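Nonribosomal peptide synthase (Streptomyces sp. MJ635-86F5, PDB 5JJP) is an adenylation enzyme that activates an aliphatic beta-amino acid, presumably at the cost of ATP. Local coordinates at residues N30-L36 with L102-S106; W281-I285 with D312-L316; D221-T226 with A246-V251; K195-S200 with A389-W395. One frame throughout, in Å; residues are numbered along the deposited sequence.

Interaction 1. Residues N30-L36 with L102-S106; sequences NLRDYLL and LACFS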
loop_
_atom_site.group_PDB
_atom_site.type_symbol
_atom_site.label_atom_id
_atom_site.label_comp_id
_atom_site.label_asym_id
_atom_site.label_seq_id
_atom_site.Cartn_x
_atom_site.Cartn_y
_atom_site.Cartn_z
ATOM N N ASN A 30 4.781 -15.220 3.385
ATOM C CA ASN A 30 5.114 -14.487 2.155
ATOM C C ASN A 30 3.873 -13.804 1.637
ATOM O O ASN A 30 2.778 -14.370 1.606
ATOM C CB ASN A 30 5.649 -15.442 1.120
ATOM C CG ASN A 30 6.326 -14.739 -0.066
ATOM O OD1 ASN A 30 5.684 -14.018 -0.854
ATOM N ND2 ASN A 30 7.648 -14.907 -0.167
ATOM N N LEU A 31 4.009 -12.562 1.249
ATOM C CA LEU A 31 2.868 -11.765 0.761
ATOM C C LEU A 31 2.171 -12.461 -0.390
ATOM O O LEU A 31 0.971 -12.261 -0.584
ATOM C CB LEU A 31 3.324 -10.359 0.298
ATOM C CG LEU A 31 3.560 -9.448 1.496
ATOM C CD1 LEU A 31 4.444 -8.256 1.189
ATOM C CD2 LEU A 31 2.211 -8.990 2.049
ATOM N N ARG A 32 2.916 -13.274 -1.130
ATOM C CA ARG A 32 2.377 -13.944 -2.258
ATOM C C ARG A 32 1.304 -14.882 -1.776
ATOM O O ARG A 32 0.273 -15.027 -2.425
ATOM C CB ARG A 32 3.496 -14.713 -2.977
ATOM C CG ARG A 32 3.056 -15.762 -3.951
ATOM C CD ARG A 32 2.561 -15.150 -5.217
ATOM N NE ARG A 32 2.247 -16.215 -6.164
ATOM C CZ ARG A 32 1.153 -16.952 -6.128
ATOM N NH1 ARG A 32 0.255 -16.733 -5.210
ATOM N NH2 ARG A 32 0.961 -17.896 -7.045
ATOM N N ASP A 33 1.570 -15.533 -0.646
ATOM C CA ASP A 33 0.636 -16.512 -0.107
ATOM C C ASP A 33 -0.471 -15.796 0.617
ATOM O O ASP A 33 -1.661 -16.066 0.376
ATOM C CB ASP A 33 1.330 -17.510 0.810
ATOM C CG ASP A 33 2.511 -18.209 0.123
ATOM O OD1 ASP A 33 2.453 -18.506 -1.083
ATOM O OD2 ASP A 33 3.513 -18.472 0.812
ATOM N N TYR A 34 -0.093 -14.872 1.502
ATOM C CA TYR A 34 -1.083 -14.216 2.348
ATOM C C TYR A 34 -2.116 -13.491 1.489
ATOM O O TYR A 34 -3.307 -13.580 1.759
ATOM C CB TYR A 34 -0.467 -13.291 3.433
ATOM C CG TYR A 34 -1.546 -12.786 4.359
ATOM C CD1 TYR A 34 -2.022 -13.581 5.386
ATOM C CD2 TYR A 34 -2.145 -11.537 4.172
ATOM C CE1 TYR A 34 -3.029 -13.130 6.228
ATOM C CE2 TYR A 34 -3.144 -11.054 5.019
ATOM C CZ TYR A 34 -3.600 -11.867 6.036
ATOM O OH TYR A 34 -4.589 -11.445 6.880
ATOM N N LEU A 35 -1.672 -12.758 0.482
ATOM C CA LEU A 35 -2.606 -11.916 -0.255
ATOM C C LEU A 35 -3.628 -12.747 -1.038
ATOM O O LEU A 35 -4.677 -12.246 -1.351
ATOM C CB LEU A 35 -1.892 -10.967 -1.198
ATOM C CG LEU A 35 -0.946 -9.935 -0.547
ATOM C CD1 LEU A 35 -0.505 -8.920 -1.584
ATOM C CD2 LEU A 35 -1.574 -9.225 0.628
ATOM N N LEU A 36 -3.300 -14.008 -1.341
ATOM C CA LEU A 36 -4.123 -14.836 -2.200
ATOM C C LEU A 36 -4.858 -15.930 -1.459
ATOM O O LEU A 36 -5.644 -16.609 -2.071
ATOM C CB LEU A 36 -3.271 -15.465 -3.328
ATOM C CG LEU A 36 -2.894 -14.393 -4.337
ATOM C CD1 LEU A 36 -1.814 -14.911 -5.197
ATOM C CD2 LEU A 36 -4.061 -14.019 -5.206
ATOM N N LEU A 102 3.490 -9.798 -7.441
ATOM C CA LEU A 102 3.330 -11.069 -6.808
ATOM C C LEU A 102 4.477 -12.042 -7.184
ATOM O O LEU A 102 4.931 -12.857 -6.345
ATOM C CB LEU A 102 1.951 -11.681 -7.142
ATOM C CG LEU A 102 0.739 -11.008 -6.544
ATOM C CD1 LEU A 102 -0.548 -11.662 -7.061
ATOM C CD2 LEU A 102 0.769 -11.071 -5.033
ATOM N N ALA A 103 4.878 -12.034 -8.441
ATOM C CA ALA A 103 5.961 -12.904 -8.837
ATOM C C ALA A 103 7.235 -12.489 -8.064
ATOM O O ALA A 103 7.907 -13.333 -7.487
ATOM C CB ALA A 103 6.197 -12.825 -10.332
ATOM N N CYS A 104 7.515 -11.190 -7.993
ATOM C CA CYS A 104 8.677 -10.723 -7.225
ATOM C C CYS A 104 8.615 -11.167 -5.754
ATOM O O CYS A 104 9.631 -11.602 -5.206
ATOM C CB CYS A 104 8.815 -9.203 -7.287
ATOM S SG CYS A 104 9.211 -8.561 -8.950
ATOM N N PHE A 105 7.442 -11.011 -5.124
ATOM C CA PHE A 105 7.281 -11.490 -3.747
ATOM C C PHE A 105 7.687 -12.951 -3.626
ATOM O O PHE A 105 8.399 -13.301 -2.661
ATOM C CB PHE A 105 5.843 -11.422 -3.256
ATOM C CG PHE A 105 5.310 -10.029 -2.984
ATOM C CD1 PHE A 105 6.130 -8.992 -2.570
ATOM C CD2 PHE A 105 3.936 -9.802 -3.065
ATOM C CE1 PHE A 105 5.605 -7.771 -2.238
ATOM C CE2 PHE A 105 3.412 -8.575 -2.755
ATOM C CZ PHE A 105 4.228 -7.554 -2.335
ATOM N N SER A 106 7.201 -13.795 -4.540
ATOM C CA SER A 106 7.417 -15.253 -4.474
ATOM C C SER A 106 8.898 -15.619 -4.609
ATOM O O SER A 106 9.353 -16.608 -4.008
ATOM C CB SER A 106 6.567 -16.021 -5.509
ATOM O OG SER A 106 7.044 -15.746 -6.823
#
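CG of Asn30 stands trans to its own backbone N (chi1 -166°), and CG of Phe105 trans to its carbonyl carbon, which carries the amide toward Phe105 O and the ring against Leu31, between helices 31-37 and 95-107. The short helical segments run at 129° to each other. OD1 of Asn30 takes the N-H of Arg32 at 2.9 Å, on a lone pair, which makes Asn30 the N-cap of its helix. Its ND2 donates to Phe105 O at 3.1 Å; the acceptor lies in the plane of the amide, whereas the donor stands 48° out of the carbonyl plane of Phe105. Gripped through both heteroatoms, the amide is fixed in rotation and ties the start of one helix to the backbone of the other.

Leu31 lies over one face of the Phe105 ring, with CB 3.6 Å from the ring centroid in a CH-pi contact and CD1 3.6 Å from CZ. Leu35 crosses the same ring at about a right angle, its CD1 4.1 Å from CE2. Leu36 and Leu102 meet tip to tip, CD1 to CD1 at 4.0 Å. Arg32, bent at chi2, lays CG 3.8 Å from Ser106 CB and CD 3.5 Å from Leu102 O, using its aliphatic part within the contact.

Beyond it, the Arg32 guanidinium forms salt bridges with Asp70 and Glu66 of helix 62-77, which also touches Leu36 and Ser106. Helix 201-212 packs on Asn30 and Leu31, helix 232-243 on Leu35, and Ala182 of strand 181-186 meets both Leu31 and Phe105.

Interaction 2. Residues W281-I285 with D312-L316; sequences WRPLI and DLREL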
loop_
_atom_site.group_PDB
_atom_site.type_symbol
_atom_site.label_atom_id
_atom_site.label_comp_id
_atom_site.label_asym_id
_atom_site.label_seq_id
_atom_site.Cartn_x
_atom_site.Cartn_y
_atom_site.Cartn_z
ATOM N N TRP A 281 -11.943 14.558 -4.201
ATOM C CA TRP A 281 -13.377 14.842 -4.242
ATOM C C TRP A 281 -13.721 16.313 -4.529
ATOM O O TRP A 281 -14.819 16.588 -4.970
ATOM C CB TRP A 281 -14.020 14.401 -2.919
ATOM C CG TRP A 281 -13.948 12.898 -2.732
ATOM C CD1 TRP A 281 -13.023 12.212 -2.011
ATOM C CD2 TRP A 281 -14.799 11.928 -3.311
ATOM N NE1 TRP A 281 -13.264 10.875 -2.089
ATOM C CE2 TRP A 281 -14.356 10.677 -2.881
ATOM C CE3 TRP A 281 -15.903 11.996 -4.145
ATOM C CZ2 TRP A 281 -14.960 9.507 -3.273
ATOM C CZ3 TRP A 281 -16.531 10.795 -4.516
ATOM C CH2 TRP A 281 -16.046 9.589 -4.100
ATOM N N ARG A 282 -12.783 17.230 -4.286
ATOM C CA ARG A 282 -13.046 18.668 -4.434
ATOM C C ARG A 282 -13.542 19.058 -5.823
ATOM O O ARG A 282 -14.573 19.710 -5.940
ATOM C CB ARG A 282 -11.834 19.519 -4.039
ATOM C CG ARG A 282 -11.847 19.990 -2.575
ATOM C CD ARG A 282 -11.266 21.407 -2.398
ATOM N NE ARG A 282 -9.811 21.442 -2.613
ATOM C CZ ARG A 282 -8.872 20.959 -1.784
ATOM N NH1 ARG A 282 -9.178 20.386 -0.618
ATOM N NH2 ARG A 282 -7.592 21.056 -2.136
ATOM N N PRO A 283 -12.826 18.666 -6.882
ATOM C CA PRO A 283 -13.391 18.905 -8.215
ATOM C C PRO A 283 -14.759 18.223 -8.482
ATOM O O PRO A 283 -15.537 18.691 -9.318
ATOM C CB PRO A 283 -12.319 18.331 -9.154
ATOM C CG PRO A 283 -11.064 18.332 -8.362
ATOM C CD PRO A 283 -11.464 18.127 -6.939
ATOM N N LEU A 284 -15.051 17.107 -7.832
ATOM C CA LEU A 284 -16.271 16.379 -8.165
ATOM C C LEU A 284 -17.431 17.062 -7.494
ATOM O O LEU A 284 -18.479 17.190 -8.083
ATOM C CB LEU A 284 -16.154 14.917 -7.759
ATOM C CG LEU A 284 -14.876 14.207 -8.246
ATOM C CD1 LEU A 284 -14.721 12.841 -7.590
ATOM C CD2 LEU A 284 -14.857 14.078 -9.767
ATOM N N ILE A 285 -17.225 17.536 -6.267
ATOM C CA ILE A 285 -18.234 18.354 -5.544
ATOM C C ILE A 285 -18.519 19.652 -6.290
ATOM O O ILE A 285 -19.656 19.959 -6.634
ATOM C CB ILE A 285 -17.770 18.842 -4.137
ATOM C CG1 ILE A 285 -17.235 17.714 -3.254
ATOM C CG2 ILE A 285 -18.909 19.572 -3.437
ATOM C CD1 ILE A 285 -18.247 16.658 -2.920
ATOM N N ASP A 312 -15.337 20.629 3.468
ATOM C CA ASP A 312 -15.421 19.782 2.296
ATOM C C ASP A 312 -16.046 18.431 2.660
ATOM O O ASP A 312 -16.922 17.921 1.968
ATOM C CB ASP A 312 -14.015 19.590 1.688
ATOM C CG ASP A 312 -13.457 20.869 0.993
ATOM O OD1 ASP A 312 -14.164 21.888 0.894
ATOM O OD2 ASP A 312 -12.286 20.842 0.540
ATOM N N LEU A 313 -15.599 17.862 3.779
ATOM C CA LEU A 313 -16.066 16.558 4.238
ATOM C C LEU A 313 -17.557 16.572 4.510
ATOM O O LEU A 313 -18.279 15.673 4.063
ATOM C CB LEU A 313 -15.321 16.150 5.504
ATOM C CG LEU A 313 -15.572 14.769 6.124
ATOM C CD1 LEU A 313 -15.687 13.666 5.084
ATOM C CD2 LEU A 313 -14.417 14.448 7.051
ATOM N N ARG A 314 -17.998 17.594 5.247
ATOM C CA ARG A 314 -19.417 17.790 5.537
ATOM C C ARG A 314 -20.239 17.868 4.251
ATOM O O ARG A 314 -21.288 17.253 4.112
ATOM C CB ARG A 314 -19.623 19.086 6.344
ATOM C CG ARG A 314 -19.184 19.035 7.799
ATOM C CD ARG A 314 -19.779 20.185 8.633
ATOM N NE ARG A 314 -19.368 20.146 10.037
ATOM C CZ ARG A 314 -18.259 20.709 10.544
ATOM N NH1 ARG A 314 -17.385 21.343 9.771
ATOM N NH2 ARG A 314 -17.982 20.611 11.850
ATOM N N GLU A 315 -19.725 18.624 3.298
ATOM C CA GLU A 315 -20.355 18.748 2.003
ATOM C C GLU A 315 -20.465 17.355 1.368
ATOM O O GLU A 315 -21.550 16.936 0.928
ATOM C CB GLU A 315 -19.549 19.717 1.139
ATOM C CG GLU A 315 -20.378 20.612 0.226
ATOM C CD GLU A 315 -19.533 21.694 -0.456
ATOM O OE1 GLU A 315 -19.843 22.030 -1.624
ATOM O OE2 GLU A 315 -18.523 22.153 0.140
ATOM N N LEU A 316 -19.359 16.615 1.387
ATOM C CA LEU A 316 -19.342 15.223 0.845
ATOM C C LEU A 316 -20.312 14.272 1.546
ATOM O O LEU A 316 -21.077 13.585 0.855
ATOM C CB LEU A 316 -17.930 14.622 0.852
ATOM C CG LEU A 316 -17.773 13.217 0.240
ATOM C CD1 LEU A 316 -18.035 13.243 -1.260
ATOM C CD2 LEU A 316 -16.370 12.663 0.523
#
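Arg282 reaches from helix 282-287 to Asp312 on helix 310-319, and almost its whole length runs beside one carboxylate oxygen. Past CB, the CG atom is already 3.3 Å from Asp312 OD2, and CD comes to 3.2 Å of the same OD2. The chain bends at chi2 and again at chi3 (-70°), folding back so that NE and CZ stay near OD2 as well. At the tip, NH1 of Arg282 donates to Asp312 OD2 at 3.3 Å, a weak hydrogen bond within a salt bridge. The oxygen sits at the edge of the guanidinium, near its plane, but the planes of guanidinium and carboxylate are 45° apart, so the two groups do not pair flat.

One turn on, Ile285 divides its branches between two partners. CG2 approaches the Glu315 carboxylate, 3.2 Å from OE1, while CD1 rests 3.8 Å from CD1 of Leu316. Leu316 in turn lies over one face of the Trp281 indole: its CD2 stands over the five-membered ring, 4.1 Å from the centroid and 10° off the normal, and its CD1 lies 3.8 Å from CE3. If Ile285 were an alanine, Leu316 CD1 would probably lose a close apolar neighbour and a gap would open between the helices. Strand 300-304 lies beneath, where Ile301 touches both Trp281 and Leu316.

The contact is therefore graded: apolar carbons against the sheet, charges toward the surface. With Arg282 exposed, Asp312 partly so and their bond weak, the salt bridge probably adds only modestly to what the buried Trp281-Leu316 packing provides.

Interaction 3. Residues D221-T226 with A246-V251; sequences DRVAVT and ATAVPV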
loop_
_atom_site.group_PDB
_atom_site.type_symbol
_atom_site.label_atom_id
_atom_site.label_comp_id
_atom_site.label_asym_id
_atom_site.label_seq_id
_atom_site.Cartn_x
_atom_site.Cartn_y
_atom_site.Cartn_z
ATOM N N ASP A 221 -17.034 -6.426 -1.895
ATOM C CA ASP A 221 -16.654 -5.092 -2.302
ATOM C C ASP A 221 -15.933 -5.071 -3.620
ATOM O O ASP A 221 -15.288 -6.016 -3.978
ATOM C CB ASP A 221 -15.816 -4.433 -1.252
ATOM C CG ASP A 221 -16.629 -3.976 -0.109
ATOM O OD1 ASP A 221 -17.447 -3.044 -0.328
ATOM O OD2 ASP A 221 -16.395 -4.498 0.997
ATOM N N ARG A 222 -16.069 -3.981 -4.329
ATOM C CA ARG A 222 -15.251 -3.707 -5.505
ATOM C C ARG A 222 -14.582 -2.385 -5.226
ATOM O O ARG A 222 -15.251 -1.383 -5.042
ATOM C CB ARG A 222 -16.120 -3.632 -6.738
ATOM C CG ARG A 222 -16.873 -4.923 -6.982
ATOM C CD ARG A 222 -17.725 -4.846 -8.222
ATOM N NE ARG A 222 -17.476 -6.018 -9.052
ATOM C CZ ARG A 222 -17.433 -6.026 -10.384
ATOM N NH1 ARG A 222 -17.536 -4.907 -11.106
ATOM N NH2 ARG A 222 -17.196 -7.170 -11.003
ATOM N N VAL A 223 -13.266 -2.368 -5.194
ATOM C CA VAL A 223 -12.525 -1.223 -4.636
ATOM C C VAL A 223 -11.830 -0.460 -5.721
ATOM O O VAL A 223 -11.009 -1.018 -6.455
ATOM C CB VAL A 223 -11.500 -1.695 -3.647
ATOM C CG1 VAL A 223 -10.735 -0.508 -3.034
ATOM C CG2 VAL A 223 -12.202 -2.515 -2.560
ATOM N N ALA A 224 -12.192 0.815 -5.865
ATOM C CA ALA A 224 -11.522 1.688 -6.768
ATOM C C ALA A 224 -10.267 2.199 -6.052
ATOM O O ALA A 224 -10.373 2.926 -5.081
ATOM C CB ALA A 224 -12.405 2.845 -7.132
ATOM N N VAL A 225 -9.095 1.868 -6.578
ATOM C CA VAL A 225 -7.795 2.408 -6.097
ATOM C C VAL A 225 -7.364 3.574 -7.019
ATOM O O VAL A 225 -7.031 3.402 -8.166
ATOM C CB VAL A 225 -6.762 1.287 -6.110
ATOM C CG1 VAL A 225 -5.386 1.783 -5.611
ATOM C CG2 VAL A 225 -7.237 0.107 -5.274
ATOM N N THR A 226 -7.455 4.791 -6.540
ATOM C CA THR A 226 -7.176 5.921 -7.367
ATOM C C THR A 226 -5.691 6.304 -7.401
ATOM O O THR A 226 -5.259 6.985 -8.299
ATOM C CB THR A 226 -7.965 7.135 -6.887
ATOM O OG1 THR A 226 -7.618 7.417 -5.546
ATOM C CG2 THR A 226 -9.486 6.851 -6.994
ATOM N N ALA A 246 -11.671 -9.602 -2.074
ATOM C CA ALA A 246 -12.586 -8.744 -2.815
ATOM C C ALA A 246 -12.097 -8.522 -4.238
ATOM O O ALA A 246 -11.324 -9.288 -4.719
ATOM C CB ALA A 246 -12.767 -7.400 -2.067
ATOM N N THR A 247 -12.546 -7.450 -4.891
ATOM C CA THR A 247 -12.207 -7.176 -6.284
ATOM C C THR A 247 -11.561 -5.787 -6.408
ATOM O O THR A 247 -12.180 -4.784 -6.031
ATOM C CB THR A 247 -13.452 -7.187 -7.190
ATOM O OG1 THR A 247 -14.100 -8.474 -7.139
ATOM C CG2 THR A 247 -13.058 -6.945 -8.597
ATOM N N ALA A 248 -10.341 -5.741 -6.919
ATOM C CA ALA A 248 -9.598 -4.498 -6.969
ATOM C C ALA A 248 -9.715 -3.869 -8.364
ATOM O O ALA A 248 -9.591 -4.539 -9.362
ATOM C CB ALA A 248 -8.133 -4.763 -6.670
ATOM N N VAL A 249 -10.021 -2.584 -8.403
ATOM C CA VAL A 249 -10.234 -1.855 -9.649
ATOM C C VAL A 249 -9.346 -0.595 -9.650
ATOM O O VAL A 249 -9.772 0.478 -9.236
ATOM C CB VAL A 249 -11.702 -1.435 -9.793
ATOM C CG1 VAL A 249 -11.960 -0.975 -11.221
ATOM C CG2 VAL A 249 -12.648 -2.575 -9.396
ATOM N N PRO A 250 -8.120 -0.718 -10.116
ATOM C CA PRO A 250 -7.270 0.431 -10.246
ATOM C C PRO A 250 -7.927 1.410 -11.182
ATOM O O PRO A 250 -8.463 0.995 -12.205
ATOM C CB PRO A 250 -6.025 -0.136 -10.920
ATOM C CG PRO A 250 -6.031 -1.586 -10.570
ATOM C CD PRO A 250 -7.469 -1.951 -10.599
ATOM N N VAL A 251 -7.918 2.690 -10.859
ATOM C CA VAL A 251 -8.556 3.657 -11.729
ATOM C C VAL A 251 -7.476 4.255 -12.668
ATOM O O VAL A 251 -6.651 5.012 -12.235
ATOM C CB VAL A 251 -9.193 4.783 -10.890
ATOM C CG1 VAL A 251 -9.898 5.782 -11.788
ATOM C CG2 VAL A 251 -10.163 4.220 -9.879
#
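Ala246 opens the second segment beside Asp221, its CB 3.5 Å from Asp221 O. That carbonyl also receives the first rung of the ladder, from Thr247 N at 3.2 Å. Thr247 pairs with Arg222: the two side chains lie alongside each other and point the same way, Arg222 CG 4.1 Å from Thr247 CB. Their polar ends go elsewhere, Thr247 OG1 to Pro46 O and Arg222 NH1 to Ala269 O. Thr247 returns its own carbonyl to Val223 N at 2.8 Å.

Ala248 faces the other side of the sheet, with Val223, where Thr241 of helix 232-243 touches both. This helix links the two strands as a beta-alpha-beta crossover, and strand 247-250 forms an outer strand of the six-stranded mixed sheet of the adenylating domain. The parallel pair is twisted by -26°.

Val249 N donates to Val223 O at 2.7 Å, and its own O accepts from Val225 N. Its side chain sits on the face of Arg222 and Ala224, against Phe265 of helix 259-268 and Val49 of strand 46-51. Pro250, paired with Val225, turns its ring to the face of Ala248; its missing N-H costs this pairing nothing, because the position, like that of Ala248, makes no bond across it. Val251 N continues the ladder to Val225 O at 2.9 Å. With CG1 of Val251 anti to the backbone N (chi1 -178°), its CG2 falls opposite the carbonyl carbon and touches Ala224 CB at 3.8 Å and Thr226 CG2 at 4.0 Å, with Phe262 packed on the same valine.

Interaction 4. Residues K195-S200 with A389-W395; sequences KGVVMS and ALFSGYW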
loop_
_atom_site.group_PDB
_atom_site.type_symbol
_atom_site.label_atom_id
_atom_site.label_comp_id
_atom_site.label_asym_id
_atom_site.label_seq_id
_atom_site.Cartn_x
_atom_site.Cartn_y
_atom_site.Cartn_z
ATOM N N LYS A 195 14.930 8.767 0.994
ATOM C CA LYS A 195 15.284 7.570 1.767
ATOM C C LYS A 195 14.472 6.347 1.332
ATOM O O LYS A 195 13.310 6.448 0.935
ATOM C CB LYS A 195 15.030 7.810 3.232
ATOM C CG LYS A 195 16.016 8.734 3.887
ATOM C CD LYS A 195 15.756 8.748 5.376
ATOM C CE LYS A 195 16.218 10.036 6.047
ATOM N NZ LYS A 195 15.348 10.288 7.236
ATOM N N GLY A 196 15.096 5.184 1.405
ATOM C CA GLY A 196 14.507 3.968 0.908
ATOM C C GLY A 196 13.904 3.207 2.083
ATOM O O GLY A 196 14.620 2.590 2.862
ATOM N N VAL A 197 12.587 3.221 2.188
ATOM C CA VAL A 197 11.905 2.494 3.229
ATOM C C VAL A 197 11.838 1.013 2.852
ATOM O O VAL A 197 11.254 0.660 1.832
ATOM C CB VAL A 197 10.498 3.084 3.463
ATOM C CG1 VAL A 197 9.674 2.203 4.411
ATOM C CG2 VAL A 197 10.634 4.468 4.022
ATOM N N VAL A 198 12.393 0.160 3.695
ATOM C CA VAL A 198 12.488 -1.246 3.408
ATOM C C VAL A 198 11.396 -1.946 4.211
ATOM O O VAL A 198 11.418 -1.913 5.425
ATOM C CB VAL A 198 13.862 -1.834 3.826
ATOM C CG1 VAL A 198 13.949 -3.316 3.531
ATOM C CG2 VAL A 198 14.999 -1.081 3.132
ATOM N N MET A 199 10.439 -2.580 3.515
ATOM C CA MET A 199 9.350 -3.293 4.217
ATOM C C MET A 199 9.492 -4.800 4.067
ATOM O O MET A 199 9.563 -5.293 2.960
ATOM C CB MET A 199 8.001 -2.858 3.662
ATOM C CG MET A 199 6.830 -3.309 4.495
ATOM S SD MET A 199 6.822 -2.616 6.176
ATOM C CE MET A 199 6.510 -0.893 5.746
ATOM N N SER A 200 9.517 -5.530 5.169
ATOM C CA SER A 200 9.581 -6.985 5.125
ATOM C C SER A 200 8.195 -7.584 4.768
ATOM O O SER A 200 7.165 -6.929 4.887
ATOM C CB SER A 200 10.045 -7.541 6.486
ATOM O OG SER A 200 9.019 -7.502 7.485
ATOM N N ALA A 389 3.995 -4.027 12.137
ATOM C CA ALA A 389 4.040 -3.576 10.749
ATOM C C ALA A 389 5.147 -2.593 10.396
ATOM O O ALA A 389 5.208 -2.108 9.267
ATOM C CB ALA A 389 2.696 -3.007 10.386
ATOM N N LEU A 390 6.087 -2.368 11.279
ATOM C CA LEU A 390 7.168 -1.436 10.991
ATOM C C LEU A 390 8.147 -1.923 9.936
ATOM O O LEU A 390 8.472 -3.126 9.839
ATOM C CB LEU A 390 7.934 -1.095 12.263
ATOM C CG LEU A 390 7.077 -0.393 13.336
ATOM C CD1 LEU A 390 7.794 -0.298 14.652
ATOM C CD2 LEU A 390 6.650 0.986 12.879
ATOM N N PHE A 391 8.577 -0.938 9.124
ATOM C CA PHE A 391 9.693 -1.080 8.195
ATOM C C PHE A 391 10.936 -1.609 8.908
ATOM O O PHE A 391 11.002 -1.587 10.150
ATOM C CB PHE A 391 9.971 0.235 7.462
ATOM C CG PHE A 391 10.717 1.260 8.266
ATOM C CD1 PHE A 391 10.245 1.700 9.512
ATOM C CD2 PHE A 391 11.902 1.807 7.788
ATOM C CE1 PHE A 391 10.939 2.677 10.241
ATOM C CE2 PHE A 391 12.587 2.766 8.521
ATOM C CZ PHE A 391 12.120 3.165 9.741
ATOM N N SER A 392 11.846 -2.205 8.150
ATOM C CA SER A 392 13.052 -2.812 8.729
ATOM C C SER A 392 14.191 -1.821 8.878
ATOM O O SER A 392 15.128 -2.077 9.621
ATOM C CB SER A 392 13.544 -3.960 7.860
ATOM O OG SER A 392 12.508 -4.929 7.789
ATOM N N GLY A 393 14.126 -0.736 8.103
ATOM C CA GLY A 393 15.129 0.293 8.169
ATOM C C GLY A 393 15.125 1.089 6.915
ATOM O O GLY A 393 14.392 0.780 5.964
ATOM N N TYR A 394 15.980 2.096 6.872
ATOM C CA TYR A 394 16.177 2.867 5.667
ATOM C C TYR A 394 17.377 2.289 4.926
ATOM O O TYR A 394 18.411 2.002 5.527
ATOM C CB TYR A 394 16.458 4.307 6.023
ATOM C CG TYR A 394 15.308 5.021 6.681
ATOM C CD1 TYR A 394 14.144 5.314 5.949
ATOM C CD2 TYR A 394 15.370 5.429 8.018
ATOM C CE1 TYR A 394 13.079 5.994 6.526
ATOM C CE2 TYR A 394 14.301 6.078 8.614
ATOM C CZ TYR A 394 13.144 6.347 7.865
ATOM O OH TYR A 394 12.055 7.008 8.412
ATOM N N TRP A 395 17.224 2.058 3.641
ATOM C CA TRP A 395 18.188 1.259 2.868
ATOM C C TRP A 395 19.588 1.879 2.897
ATOM O O TRP A 395 19.743 3.057 2.666
ATOM C CB TRP A 395 17.713 1.146 1.431
ATOM C CG TRP A 395 18.641 0.427 0.584
ATOM C CD1 TRP A 395 19.656 0.983 -0.177
ATOM C CD2 TRP A 395 18.740 -0.966 0.414
ATOM N NE1 TRP A 395 20.356 -0.007 -0.820
ATOM C CE2 TRP A 395 19.808 -1.208 -0.471
ATOM C CE3 TRP A 395 18.024 -2.039 0.905
ATOM C CZ2 TRP A 395 20.152 -2.463 -0.881
ATOM C CZ3 TRP A 395 18.373 -3.297 0.518
ATOM C CH2 TRP A 395 19.418 -3.506 -0.379
HETATM O O HOH W 1 17.976 5.021 2.405
HETATM O O HOH W 2 9.701 -4.598 7.994
#
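Strand 196-200 and the irregular segment 389-395 run antiparallel, joined by backbone bonds from Trp395 N to Gly196 O (2.8 Å), Val198 N to Gly393 O and Ser392 N to Val198 O. They form part of a three-stranded antiparallel sheet with strand 181-186 on the far side of strand 196-200. Lys195 and Gly196 end the glycine-rich signature loop of the adenylating family, which in relatives binds the phosphates of ATP.

Around the Tyr394 ring several side chains gather. Lys195 runs extended over one face of its ring, CD 3.9 Å from the centroid in a CH-pi contact, and NZ stands 4.7 Å from the centroid as a cation-pi partner, 18° off the normal. Phe391 CE2 lies over the centre of the opposite face, so the ring is sandwiched. Val197 lies alongside, its CG2 3.8 Å from Tyr394 CE1, while its CG1 meets Phe391 CB at 3.6 Å. The phenol OH bonds to Glu333. With a leucine in place of Tyr394, the Lys195 ammonium is likely to lose its aromatic partner and Glu333 the hydroxyl it holds.

Val198, on the other face, sets CG2 in the plane of the Trp395 indole, at its edge. A bend at chi2 (63°) brings Met199 SD 3.5 Å from Ala389 O, and a second bend at chi3 turns CE toward Phe391. Gly393 has a phi of 159°, at which any side chain would collide with the carbonyl O of Ser392. At the Trp395 end, a water accepts from Gly196 N and donates to Trp395 O at 2.7 Å.

In the fold
Interaction 1 is complete before any other begins; interaction 4 then spans a loop of nearly 190 residues that encloses interactions 3 and 2, in that order. Interactions 1 and 4 come within about 5 Å at their nearest atoms: strand 181-186 touches both, and helix 201-212, which follows strand 196-200, packs on residues 30-31. Helix 232-243 likewise lies on interactions 1 and 3, whose centres are 19 Å apart. Interaction 3 is at the outer strand of the six-stranded sheet, and interaction 2 joins helices packed on strand 300-304 of that sheet. Interaction 2 lies far from interactions 1 and 4, its centre 36 and 34 Å from theirs, but 20 Å from that of interaction 3. Together they sample sheets and helices of the layered sandwich.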